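Local coordinates for outer surface protein (Bacillus cereus ATCC 14579, PDB 1X7F) that is of unknown function but probably acts as a 6-phospho-N-acetylmuramidase, cleaving glycosidic bonds of 6-phosphorylated N-acetylmuramic acid in cell-wall recycling, at residues Arg27-Ser32 with His53-Ile58; Arg199-Ile204 with Asp246-Asn251. One frame throughout, in Å; residues are numbered along the deposited sequence. Where two conformers were deposited one is given.

Interaction 1: Arg27-Ser32 with His53-Ile58; sequences RKLGIS and HGFSRI
Leu29 lays its CB over the middle of the Phe55 ring, 3.7 Å from the ring centroid and 13° off the normal, a CH-pi contact. Phe55 gets there because its CG stands anti to its own carbonyl carbon (chi1 -73°), which swings the ring back across the segment 27-32. The same ring presents an edge to the Gly30 carbonyl, with Gly30 O 3.2 Å from Phe55 CE2, while the CG2 branch of Ile31 comes in obliquely, 3.5 Å from Phe55 CD2. The CG1 branch of Ile31, held between backbone N and carbonyl carbon (chi1 46°), lies alongside Ile58, the two CG1 atoms 4.0 Å apart. Lys28, extended beyond CG, runs its aliphatic part past Ser56 OG and carries NZ on to a salt bridge with Glu89; one water joins that NZ to Ser56 O. A second water gathers Leu29 N, Gly54 O and Ser56 OG. The parallel pairing has a break in its rhythm: Leu29 O accepts Ser56 N at 3.0 Å and, weakly, Arg57 N, before Ile31 N resumes with Arg57 O. These are the two strands of a beta-alpha-beta unit; its helix 40-51 covers Ile31, Phe55 and Ile58, while helix 256-264 also packs on Phe55.

Interaction 2: Arg199-Ile204 with Asp246-Asn251; sequences RSAAFI and DVIIGN
Arg199 grips Asp246 through one carboxylate oxygen: OD2 lies at the guanidinium edge, 3.3 Å from NE of Arg199 and 2.9 Å from its NH2, though the position of NH2 is less certain. The two flat groups are turned 62° apart, and NE meets OD2 on its syn side, 34° out of the carboxylate plane. A bend at chi3 (130°) brings the guanidinium round to this oxygen. Asp246 OD2 also takes a salt bridge from Arg57, OD1 accepts Lys28 N and a water, and Arg199 NH2 pairs with Glu89. Beyond the charges, five backbone hydrogen bonds zip the parallel strands together, from Asp246 N on Ser200 O to Gly250 N on Ile204 O at 2.8 Å. On the face that carries Asp246, Ala201 CB sits 4.0 Å from Ile248 CD1, and Phe203 crosses Ile248 obliquely, its CE2 3.6 Å from CG2 of Ile248. Gly250 CA comes within 3.5 Å of Phe203 CD2. On the other face Ile204 CD1 is 3.6 Å from Val247 CG1. A buried carboxylate serving two arginines and a backbone amide is probably held ionised; with Arg199, Arg57 and Glu89 it forms a charged cluster beside the apolar packing of Ala201, Phe203 and Ile248, and probably helps to hold the start of the strand pair.

From the N terminus, the chain lays down strand 28-33, passes through helix 40-51 and returns in strand 55-62, so interaction 1 closes a short right-handed beta-alpha-beta loop. Interaction 2 opens only after the sheet has run out to strand 167-170 and closes a longer loop containing helix 231-240; the two are in series, neither nesting nor crossing. Strand 246-249 then lies beside strand 28-33, with Gly30 N probably bonded to Val247 O at 2.7 Å, which joins the last parallel strands to the first, as in a TIM barrel. The Arg57-Asp246 salt bridge reaches over strand 28-33, linking the two contacts, and Ser32 packs against Phe203.

Interaction 1: Arg27-Ser32 with His53-Ile58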
loop_
_atom_site.group_PDB
_atom_site.type_symbol
_atom_site.label_atom_id
_atom_site.label_comp_id
_atom_site.label_asym_id
_atom_site.label_seq_id
_atom_site.Cartn_x
_atom_site.Cartn_y
_atom_site.Cartn_z
ATOM N N ARG A 27 -4.697 5.033 -7.833
ATOM C CA ARG A 27 -4.351 4.572 -6.478
ATOM C C ARG A 27 -4.536 5.699 -5.474
ATOM O O ARG A 27 -4.026 6.804 -5.664
ATOM C CB ARG A 27 -2.917 4.021 -6.432
ATOM C CG ARG A 27 -2.804 2.658 -7.095
ATOM C CD ARG A 27 -1.404 2.129 -7.297
ATOM N NE ARG A 27 -1.436 0.909 -8.103
ATOM C CZ ARG A 27 -0.386 0.135 -8.367
ATOM N NH1 ARG A 27 0.817 0.438 -7.893
ATOM N NH2 ARG A 27 -0.542 -0.951 -9.114
ATOM N N LYS A 28 -5.303 5.428 -4.426
ATOM C CA LYS A 28 -5.639 6.458 -3.454
ATOM C C LYS A 28 -5.011 6.170 -2.117
ATOM O O LYS A 28 -4.738 5.011 -1.786
ATOM C CB LYS A 28 -7.157 6.574 -3.266
ATOM C CG LYS A 28 -7.913 7.133 -4.443
ATOM C CD LYS A 28 -9.379 7.318 -4.053
ATOM C CE LYS A 28 -10.262 7.701 -5.248
ATOM N NZ LYS A 28 -11.586 8.280 -4.814
ATOM N N LEU A 29 -4.797 7.241 -1.355
ATOM C CA LEU A 29 -4.496 7.148 0.070
ATOM C C LEU A 29 -5.740 7.521 0.870
ATOM O O LEU A 29 -6.464 8.454 0.513
ATOM C CB LEU A 29 -3.308 8.037 0.448
ATOM C CG LEU A 29 -1.940 7.381 0.204
ATOM C CD1 LEU A 29 -0.830 8.427 0.183
ATOM C CD2 LEU A 29 -1.663 6.240 1.253
ATOM N N GLY A 30 -5.981 6.783 1.954
ATOM C CA GLY A 30 -7.125 7.043 2.819
ATOM C C GLY A 30 -6.753 7.140 4.281
ATOM O O GLY A 30 -5.663 6.739 4.670
ATOM N N ILE A 31 -7.676 7.683 5.075
ATOM C CA ILE A 31 -7.572 7.791 6.543
ATOM C C ILE A 31 -8.867 7.268 7.161
ATOM O O ILE A 31 -9.929 7.306 6.521
ATOM C CB ILE A 31 -7.370 9.277 6.988
ATOM C CG1 ILE A 31 -8.355 10.217 6.252
ATOM C CG2 ILE A 31 -5.916 9.714 6.778
ATOM C CD1 ILE A 31 -8.643 11.573 6.951
ATOM N N SER A 32 -8.800 6.797 8.406
ATOM C CA SER A 32 -10.024 6.398 9.106
ATOM C C SER A 32 -10.400 7.415 10.162
ATOM O O SER A 32 -9.515 8.040 10.745
ATOM C CB SER A 32 -9.873 5.006 9.731
ATOM O OG SER A 32 -9.778 4.031 8.713
ATOM N N HIS A 53 -1.477 16.155 1.985
ATOM C CA HIS A 53 -0.545 15.081 1.585
ATOM C C HIS A 53 -1.162 14.083 0.592
ATOM O O HIS A 53 -0.730 12.933 0.525
ATOM C CB HIS A 53 0.032 14.341 2.816
ATOM C CG HIS A 53 0.803 15.228 3.743
ATOM N ND1 HIS A 53 1.994 15.828 3.381
ATOM C CD2 HIS A 53 0.538 15.646 5.003
ATOM C CE1 HIS A 53 2.431 16.571 4.382
ATOM N NE2 HIS A 53 1.570 16.474 5.380
ATOM N N GLY A 54 -2.179 14.516 -0.149
ATOM C CA GLY A 54 -2.793 13.717 -1.221
ATOM C C GLY A 54 -3.715 12.567 -0.835
ATOM O O GLY A 54 -3.973 11.662 -1.644
ATOM N N PHE A 55 -4.213 12.577 0.398
ATOM C CA PHE A 55 -5.239 11.614 0.788
ATOM C C PHE A 55 -6.571 12.088 0.186
ATOM O O PHE A 55 -6.869 13.279 0.193
ATOM C CB PHE A 55 -5.329 11.480 2.309
ATOM C CG PHE A 55 -4.171 10.734 2.938
ATOM C CD1 PHE A 55 -2.868 11.238 2.887
ATOM C CD2 PHE A 55 -4.389 9.547 3.613
ATOM C CE1 PHE A 55 -1.800 10.556 3.486
ATOM C CE2 PHE A 55 -3.324 8.844 4.210
ATOM C CZ PHE A 55 -2.030 9.358 4.152
ATOM N N SER A 56 -7.348 11.160 -0.361
ATOM C CA SER A 56 -8.606 11.516 -1.013
ATOM C C SER A 56 -9.742 10.531 -0.686
ATOM O O SER A 56 -10.774 10.508 -1.353
ATOM C CB SER A 56 -8.400 11.625 -2.535
ATOM O OG SER A 56 -8.104 10.349 -3.078
ATOM N N ARG A 57 -9.535 9.710 0.333
ATOM C CA ARG A 57 -10.510 8.703 0.719
ATOM C C ARG A 57 -10.603 8.649 2.247
ATOM O O ARG A 57 -9.584 8.753 2.939
ATOM C CB ARG A 57 -10.104 7.339 0.127
ATOM C CG ARG A 57 -11.016 6.177 0.511
ATOM C CD ARG A 57 -10.794 4.900 -0.289
ATOM N NE ARG A 57 -11.732 3.870 0.145
ATOM C CZ ARG A 57 -12.003 2.745 -0.514
ATOM N NH1 ARG A 57 -11.429 2.469 -1.679
ATOM N NH2 ARG A 57 -12.871 1.891 -0.003
ATOM N N ILE A 58 -11.828 8.509 2.757
ATOM C CA ILE A 58 -12.078 8.361 4.189
ATOM C C ILE A 58 -12.891 7.091 4.500
ATOM O O ILE A 58 -13.903 6.813 3.844
ATOM C CB ILE A 58 -12.812 9.613 4.763
ATOM C CG1 ILE A 58 -11.940 10.868 4.644
ATOM C CG2 ILE A 58 -13.203 9.384 6.230
ATOM C CD1 ILE A 58 -12.587 12.108 5.213
HETATM O O HOH W 1 -11.313 10.927 -3.907
HETATM O O HOH W 2 -5.453 9.629 -2.677
#

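Interaction 2: Arg199-Ile204 with Asp246-Asn251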
loop_
_atom_site.group_PDB
_atom_site.type_symbol
_atom_site.label_atom_id
_atom_site.label_comp_id
_atom_site.label_asym_id
_atom_site.label_seq_id
_atom_site.Cartn_x
_atom_site.Cartn_y
_atom_site.Cartn_z
ATOM N N ARG A 199 -12.459 -2.258 -7.789
ATOM C CA ARG A 199 -11.574 -1.454 -6.955
ATOM C C ARG A 199 -11.358 -2.094 -5.589
ATOM O O ARG A 199 -12.325 -2.422 -4.899
ATOM C CB ARG A 199 -12.258 -0.116 -6.762
ATOM C CG ARG A 199 -11.378 1.082 -6.672
ATOM C CD ARG A 199 -12.191 2.361 -6.738
ATOM N NE ARG A 199 -11.805 3.247 -5.651
ATOM C CZ ARG A 199 -12.592 4.154 -5.093
ATOM N NH1 ARG A 199 -13.851 4.322 -5.506
ATOM N NH2 ARG A 199 -12.107 4.897 -4.110
ATOM N N SER A 200 -10.099 -2.270 -5.205
ATOM C CA SER A 200 -9.775 -2.885 -3.921
ATOM C C SER A 200 -9.054 -1.915 -3.005
ATOM O O SER A 200 -8.452 -0.941 -3.459
ATOM C CB SER A 200 -8.930 -4.143 -4.114
ATOM O OG SER A 200 -7.731 -3.834 -4.790
ATOM N N ALA A 201 -9.129 -2.196 -1.710
ATOM C CA ALA A 201 -8.441 -1.419 -0.698
ATOM C C ALA A 201 -8.089 -2.328 0.490
ATOM O O ALA A 201 -8.756 -3.334 0.740
ATOM C CB ALA A 201 -9.327 -0.225 -0.247
ATOM N N ALA A 202 -7.029 -1.966 1.204
ATOM C CA ALA A 202 -6.658 -2.626 2.455
ATOM C C ALA A 202 -6.168 -1.567 3.442
ATOM O O ALA A 202 -5.906 -0.405 3.062
ATOM C CB ALA A 202 -5.561 -3.696 2.219
ATOM N N PHE A 203 -6.004 -1.998 4.688
ATOM C CA PHE A 203 -5.648 -1.121 5.802
ATOM C C PHE A 203 -4.208 -1.290 6.261
ATOM O O PHE A 203 -3.681 -2.409 6.336
ATOM C CB PHE A 203 -6.550 -1.413 6.996
ATOM C CG PHE A 203 -7.955 -0.880 6.859
ATOM C CD1 PHE A 203 -9.018 -1.740 6.563
ATOM C CD2 PHE A 203 -8.224 0.474 7.063
ATOM C CE1 PHE A 203 -10.324 -1.253 6.490
ATOM C CE2 PHE A 203 -9.516 0.962 6.982
ATOM C CZ PHE A 203 -10.565 0.097 6.688
ATOM N N ILE A 204 -3.582 -0.162 6.575
ATOM C CA ILE A 204 -2.283 -0.146 7.230
ATOM C C ILE A 204 -2.414 0.549 8.582
ATOM O O ILE A 204 -3.399 1.244 8.854
ATOM C CB ILE A 204 -1.222 0.563 6.348
ATOM C CG1 ILE A 204 -1.534 2.064 6.182
ATOM C CG2 ILE A 204 -1.048 -0.178 5.022
ATOM C CD1 ILE A 204 -0.472 2.830 5.404
ATOM N N ASP A 246 -6.270 1.128 -3.217
ATOM C CA ASP A 246 -6.326 2.161 -2.182
ATOM C C ASP A 246 -5.703 1.703 -0.866
ATOM O O ASP A 246 -5.942 0.584 -0.407
ATOM C CB ASP A 246 -7.781 2.637 -1.974
ATOM C CG ASP A 246 -8.375 3.281 -3.222
ATOM O OD1 ASP A 246 -7.641 3.444 -4.228
ATOM O OD2 ASP A 246 -9.559 3.675 -3.303
ATOM N N VAL A 247 -4.901 2.575 -0.263
ATOM C CA VAL A 247 -4.248 2.259 1.003
ATOM C C VAL A 247 -4.825 3.178 2.086
ATOM O O VAL A 247 -4.740 4.399 1.982
ATOM C CB VAL A 247 -2.690 2.345 0.883
ATOM C CG1 VAL A 247 -2.015 2.233 2.243
ATOM C CG2 VAL A 247 -2.166 1.259 -0.055
ATOM N N ILE A 248 -5.444 2.581 3.107
ATOM C CA ILE A 248 -6.136 3.349 4.148
ATOM C C ILE A 248 -5.482 3.108 5.502
ATOM O O ILE A 248 -5.289 1.965 5.895
ATOM C CB ILE A 248 -7.669 2.980 4.207
ATOM C CG1 ILE A 248 -8.312 3.050 2.811
ATOM C CG2 ILE A 248 -8.411 3.897 5.173
ATOM C CD1 ILE A 248 -9.695 2.378 2.707
ATOM N N ILE A 249 -5.143 4.183 6.217
ATOM C CA ILE A 249 -4.724 4.063 7.622
ATOM C C ILE A 249 -5.943 3.722 8.487
ATOM O O ILE A 249 -6.912 4.483 8.521
ATOM C CB ILE A 249 -4.060 5.375 8.119
ATOM C CG1 ILE A 249 -3.013 5.859 7.103
ATOM C CG2 ILE A 249 -3.495 5.184 9.545
ATOM C CD1 ILE A 249 -2.415 7.197 7.411
ATOM N N GLY A 250 -5.873 2.585 9.187
ATOM C CA GLY A 250 -6.993 2.033 9.936
ATOM C C GLY A 250 -7.237 2.669 11.289
ATOM O O GLY A 250 -8.376 2.739 11.736
ATOM N N ASN A 251 -6.172 3.118 11.950
ATOM C CA ASN A 251 -6.304 3.861 13.216
ATOM C C ASN A 251 -6.143 5.383 13.040
ATOM O O ASN A 251 -5.642 5.833 12.017
ATOM C CB ASN A 251 -5.387 3.282 14.345
ATOM C CG ASN A 251 -3.945 2.957 13.875
ATOM O OD1 ASN A 251 -3.130 2.455 14.656
ATOM N ND2 ASN A 251 -3.635 3.239 12.622
HETATM O O HOH W 3 -8.825 3.838 -6.782
#